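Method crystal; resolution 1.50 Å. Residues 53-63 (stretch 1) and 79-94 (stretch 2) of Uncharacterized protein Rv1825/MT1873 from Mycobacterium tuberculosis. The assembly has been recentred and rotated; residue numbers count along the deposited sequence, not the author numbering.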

# COMPACT_ATOMS: atom_id res chain seq x y z
N VAL A 53 0.66 15.98 6.60
CA VAL A 53 1.98 16.02 7.21
C VAL A 53 2.34 14.65 7.79
O VAL A 53 3.47 14.19 7.63
CB VAL A 53 2.08 17.09 8.32
CG1 VAL A 53 3.44 17.06 8.98
CG2 VAL A 53 1.79 18.48 7.74
N MET A 54 1.38 13.99 8.43
CA MET A 54 1.66 12.67 8.98
C MET A 54 1.89 11.64 7.87
O MET A 54 2.75 10.75 7.97
CB MET A 54 0.57 12.22 9.96
CG MET A 54 0.87 10.90 10.65
SD MET A 54 2.28 10.90 11.82
CE MET A 54 1.51 11.74 13.23
N ILE A 55 1.15 11.75 6.78
CA ILE A 55 1.38 10.90 5.62
C ILE A 55 2.80 11.13 5.06
O ILE A 55 3.51 10.17 4.72
CB ILE A 55 0.32 11.14 4.51
CG1 ILE A 55 -1.05 10.66 4.97
CG2 ILE A 55 0.74 10.45 3.22
CD1 ILE A 55 -2.20 11.33 4.24
N ASP A 56 3.22 12.39 4.98
CA ASP A 56 4.60 12.73 4.57
C ASP A 56 5.66 12.12 5.50
O ASP A 56 6.71 11.64 5.03
CB ASP A 56 4.82 14.25 4.50
CG ASP A 56 4.08 14.92 3.33
OD1 ASP A 56 3.59 14.24 2.41
OD2 ASP A 56 4.00 16.17 3.37
N VAL A 57 5.43 12.13 6.81
CA VAL A 57 6.37 11.52 7.75
C VAL A 57 6.54 10.04 7.40
O VAL A 57 7.66 9.53 7.31
CB VAL A 57 5.88 11.64 9.23
CG1 VAL A 57 6.71 10.73 10.15
CG2 VAL A 57 5.93 13.07 9.73
N ILE A 58 5.43 9.36 7.20
CA ILE A 58 5.45 7.92 6.93
C ILE A 58 6.19 7.65 5.62
O ILE A 58 7.03 6.75 5.54
CB ILE A 58 4.01 7.35 6.85
CG1 ILE A 58 3.32 7.43 8.22
CG2 ILE A 58 4.01 5.90 6.38
CD1 ILE A 58 1.83 7.22 8.13
N ASN A 59 5.88 8.43 4.60
CA ASN A 59 6.49 8.19 3.29
C ASN A 59 7.97 8.54 3.26
O ASN A 59 8.76 7.89 2.58
CB ASN A 59 5.73 8.96 2.20
CG ASN A 59 4.42 8.29 1.83
OD1 ASN A 59 4.30 7.07 1.93
ND2 ASN A 59 3.44 9.08 1.38
N GLU A 60 8.38 9.56 4.01
CA GLU A 60 9.79 9.89 4.15
C GLU A 60 10.55 8.74 4.83
O GLU A 60 11.64 8.35 4.41
CB GLU A 60 10.00 11.21 4.91
CG GLU A 60 9.61 12.41 4.06
CD GLU A 60 9.48 13.69 4.84
OE1 GLU A 60 10.15 13.82 5.89
OE2 GLU A 60 8.69 14.56 4.40
N LEU A 61 9.97 8.18 5.89
CA LEU A 61 10.60 7.07 6.59
C LEU A 61 10.68 5.83 5.70
O LEU A 61 11.70 5.15 5.70
CB LEU A 61 9.86 6.75 7.90
CG LEU A 61 9.96 7.84 8.98
CD1 LEU A 61 8.93 7.54 10.08
CD2 LEU A 61 11.38 7.95 9.53
N ARG A 62 9.62 5.56 4.96
CA ARG A 62 9.64 4.46 3.99
C ARG A 62 10.71 4.67 2.95
O ARG A 62 11.45 3.72 2.62
CB ARG A 62 8.30 4.34 3.30
CG ARG A 62 7.24 3.79 4.14
CD ARG A 62 5.94 3.87 3.39
NE ARG A 62 4.88 3.16 4.07
CZ ARG A 62 3.58 3.42 3.94
NH1 ARG A 62 3.16 4.40 3.15
NH2 ARG A 62 2.70 2.70 4.61
N ALA A 63 10.83 5.90 2.45
CA ALA A 63 11.86 6.23 1.45
C ALA A 63 13.22 5.82 1.98
O ALA A 63 13.95 5.10 1.30
CB ALA A 63 11.84 7.73 1.07
N ARG A 79 0.21 0.25 14.27
CA ARG A 79 1.23 -0.35 13.43
C ARG A 79 0.96 0.04 12.00
O ARG A 79 -0.10 -0.27 11.46
CB ARG A 79 1.19 -1.87 13.57
CG ARG A 79 2.23 -2.60 12.72
CD ARG A 79 3.66 -2.26 13.14
NE ARG A 79 4.64 -3.14 12.50
CZ ARG A 79 4.95 -4.37 12.90
NH1 ARG A 79 5.83 -5.08 12.20
NH2 ARG A 79 4.36 -4.90 13.97
N VAL A 80 1.90 0.71 11.38
CA VAL A 80 1.73 1.15 10.00
C VAL A 80 1.90 -0.02 9.05
O VAL A 80 2.74 -0.88 9.25
CB VAL A 80 2.74 2.27 9.64
CG1 VAL A 80 2.64 2.65 8.16
CG2 VAL A 80 2.48 3.49 10.49
N GLY A 81 1.05 -0.04 8.03
CA GLY A 81 1.19 -0.97 6.92
C GLY A 81 0.98 -0.29 5.59
O GLY A 81 0.73 0.92 5.52
N VAL A 82 1.04 -1.09 4.53
CA VAL A 82 1.06 -0.55 3.17
C VAL A 82 -0.22 0.23 2.84
O VAL A 82 -0.16 1.23 2.13
CB VAL A 82 1.32 -1.68 2.14
CG1 VAL A 82 0.21 -2.73 2.19
CG2 VAL A 82 1.48 -1.08 0.74
N ASP A 83 -1.35 -0.19 3.41
CA ASP A 83 -2.63 0.47 3.18
C ASP A 83 -3.05 1.41 4.29
O ASP A 83 -4.20 1.84 4.34
CB ASP A 83 -3.74 -0.57 2.91
CG ASP A 83 -4.01 -1.52 4.09
OD1 ASP A 83 -3.15 -1.70 4.97
OD2 ASP A 83 -5.11 -2.13 4.12
N THR A 84 -2.13 1.76 5.19
CA THR A 84 -2.44 2.70 6.25
C THR A 84 -2.89 4.03 5.66
O THR A 84 -2.29 4.52 4.71
CB THR A 84 -1.23 2.92 7.18
OG1 THR A 84 -1.09 1.78 8.02
CG2 THR A 84 -1.42 4.17 8.03
N TRP A 85 -3.95 4.58 6.23
CA TRP A 85 -4.50 5.87 5.81
C TRP A 85 -4.56 6.80 7.00
O TRP A 85 -4.67 6.34 8.14
CB TRP A 85 -5.89 5.72 5.18
CG TRP A 85 -6.88 4.85 5.95
CD1 TRP A 85 -7.17 3.53 5.70
CD2 TRP A 85 -7.70 5.23 7.07
NE1 TRP A 85 -8.11 3.07 6.60
CE2 TRP A 85 -8.45 4.09 7.44
CE3 TRP A 85 -7.88 6.42 7.79
CZ2 TRP A 85 -9.36 4.11 8.51
CZ3 TRP A 85 -8.77 6.44 8.85
CH2 TRP A 85 -9.51 5.29 9.19
N VAL A 86 -4.49 8.09 6.73
CA VAL A 86 -4.64 9.12 7.76
C VAL A 86 -5.68 10.14 7.29
O VAL A 86 -5.56 10.70 6.20
CB VAL A 86 -3.31 9.85 8.03
CG1 VAL A 86 -3.46 10.80 9.22
CG2 VAL A 86 -2.17 8.85 8.25
N VAL A 87 -6.68 10.37 8.14
CA VAL A 87 -7.69 11.40 7.87
C VAL A 87 -7.86 12.24 9.13
O VAL A 87 -7.21 12.00 10.15
CB VAL A 87 -9.05 10.80 7.42
CG1 VAL A 87 -8.88 9.97 6.17
CG2 VAL A 87 -9.68 9.99 8.54
N GLY A 88 -8.72 13.25 9.05
CA GLY A 88 -9.03 14.07 10.19
C GLY A 88 -8.55 15.49 10.06
O GLY A 88 -8.42 16.02 8.95
N VAL A 89 -8.25 16.09 11.19
CA VAL A 89 -7.91 17.51 11.26
C VAL A 89 -6.80 17.70 12.29
O VAL A 89 -6.55 16.81 13.09
CB VAL A 89 -9.15 18.35 11.67
CG1 VAL A 89 -10.21 18.32 10.56
CG2 VAL A 89 -9.74 17.87 13.01
N PRO A 90 -6.13 18.86 12.27
CA PRO A 90 -5.18 19.13 13.34
C PRO A 90 -5.78 18.90 14.73
O PRO A 90 -6.94 19.28 14.99
CB PRO A 90 -4.81 20.59 13.11
CG PRO A 90 -4.95 20.77 11.63
CD PRO A 90 -6.09 19.89 11.21
N GLY A 91 -5.03 18.22 15.59
CA GLY A 91 -5.48 17.87 16.93
C GLY A 91 -6.24 16.55 17.04
O GLY A 91 -6.40 16.03 18.15
N SER A 92 -6.69 16.00 15.92
CA SER A 92 -7.49 14.78 15.92
C SER A 92 -7.30 14.03 14.59
O SER A 92 -8.10 14.16 13.66
CB SER A 92 -8.97 15.10 16.21
OG SER A 92 -9.76 13.92 16.20
N LEU A 93 -6.21 13.27 14.50
CA LEU A 93 -5.88 12.50 13.31
C LEU A 93 -6.32 11.05 13.49
O LEU A 93 -5.94 10.40 14.47
CB LEU A 93 -4.37 12.52 13.08
CG LEU A 93 -3.71 13.88 12.87
CD1 LEU A 93 -2.22 13.70 12.62
CD2 LEU A 93 -4.32 14.65 11.71
N THR A 94 -7.12 10.53 12.55
CA THR A 94 -7.54 9.14 12.59
C THR A 94 -6.60 8.35 11.69
O THR A 94 -6.55 8.57 10.48
CB THR A 94 -9.02 8.95 12.15
OG1 THR A 94 -9.85 9.78 12.98
CG2 THR A 94 -9.46 7.51 12.29
O HOH W 1 0.33 4.05 3.73

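One face of a helix lies against a stretch of loop and strand, and the fit between them is made almost wholly by side-chain shape: no direct hydrogen bond crosses the contact. Met54, Ile58 and Arg62 recur every four residues, each with its CA-to-CB bond toward the other stretch, so they form a single ridge along the helix. Ile55 points sideways, but its end comes nearer and widens the ridge at one point.

The principal bump from the other side is Val86. Val86 CA lies 6.6 Å from Ile55 CA, a close approach that a short, beta-branched side chain can fill without a long reach. Three helix residues line the hollow that receives it. Ile55 CG1 meets Val86 CB at 3.9 Å, and Met54 CB lies 4.3 Å from Val86 CG1. Val86 CG2 sits among all three, 3.9 Å from Ile55 CG1, 4.4 Å from Met54 CG and 4.3 Å from Ile58 CD1. Val86 has the largest area covered in the contact. Its neighbours Trp85 and Val87 point away, the alternation expected of an extended chain. Leu93 adds a second bump beside Met54, with Leu93 CD1 4.1 Å from Met54 CB; its strand is paired to the first through backbone hydrogen bonds between Val87 and Thr94.

Further along, Ile58 bridges two parts of the opposing surface. While its CD1 reaches Val86, Ile58 CG2 packs 4.0 Å from Val80 CG1. The CA atoms of Ile58 and Val80 are 8.3 Å apart, and here both side chains point into the gap and fill it together.

Beyond that the backbones diverge, to 10.0 Å between the CA atoms of Arg62 and Val82, and a long arginine spans the space. Its chi1 is m, and chi2 and chi3 are both t, so the chain extends until Arg62 NH2 sits 3.6 Å from Val80 CG1 and 2.8 Å from Gly81 O. The carbonyl lies at the guanidinium edge, yet the angle is too poor for a hydrogen bond. Water 1 does better: it accepts from Arg62 NH2 at 2.9 Å and donates to Thr84 O at 2.8 Å and Val82 O at 3.3 Å, joining the arginine to the turn. From its own helix, Asn59 OD1 accepts a hydrogen bond from Arg62 NH1 at 3.1 Å.

The turn is braced internally, with Gly81 N donating to Thr84 OG1 at 2.8 Å. In this contact a valine, Val86, fills the hollow where the backbones are closest, and a long charged arginine with a water spans the wider end.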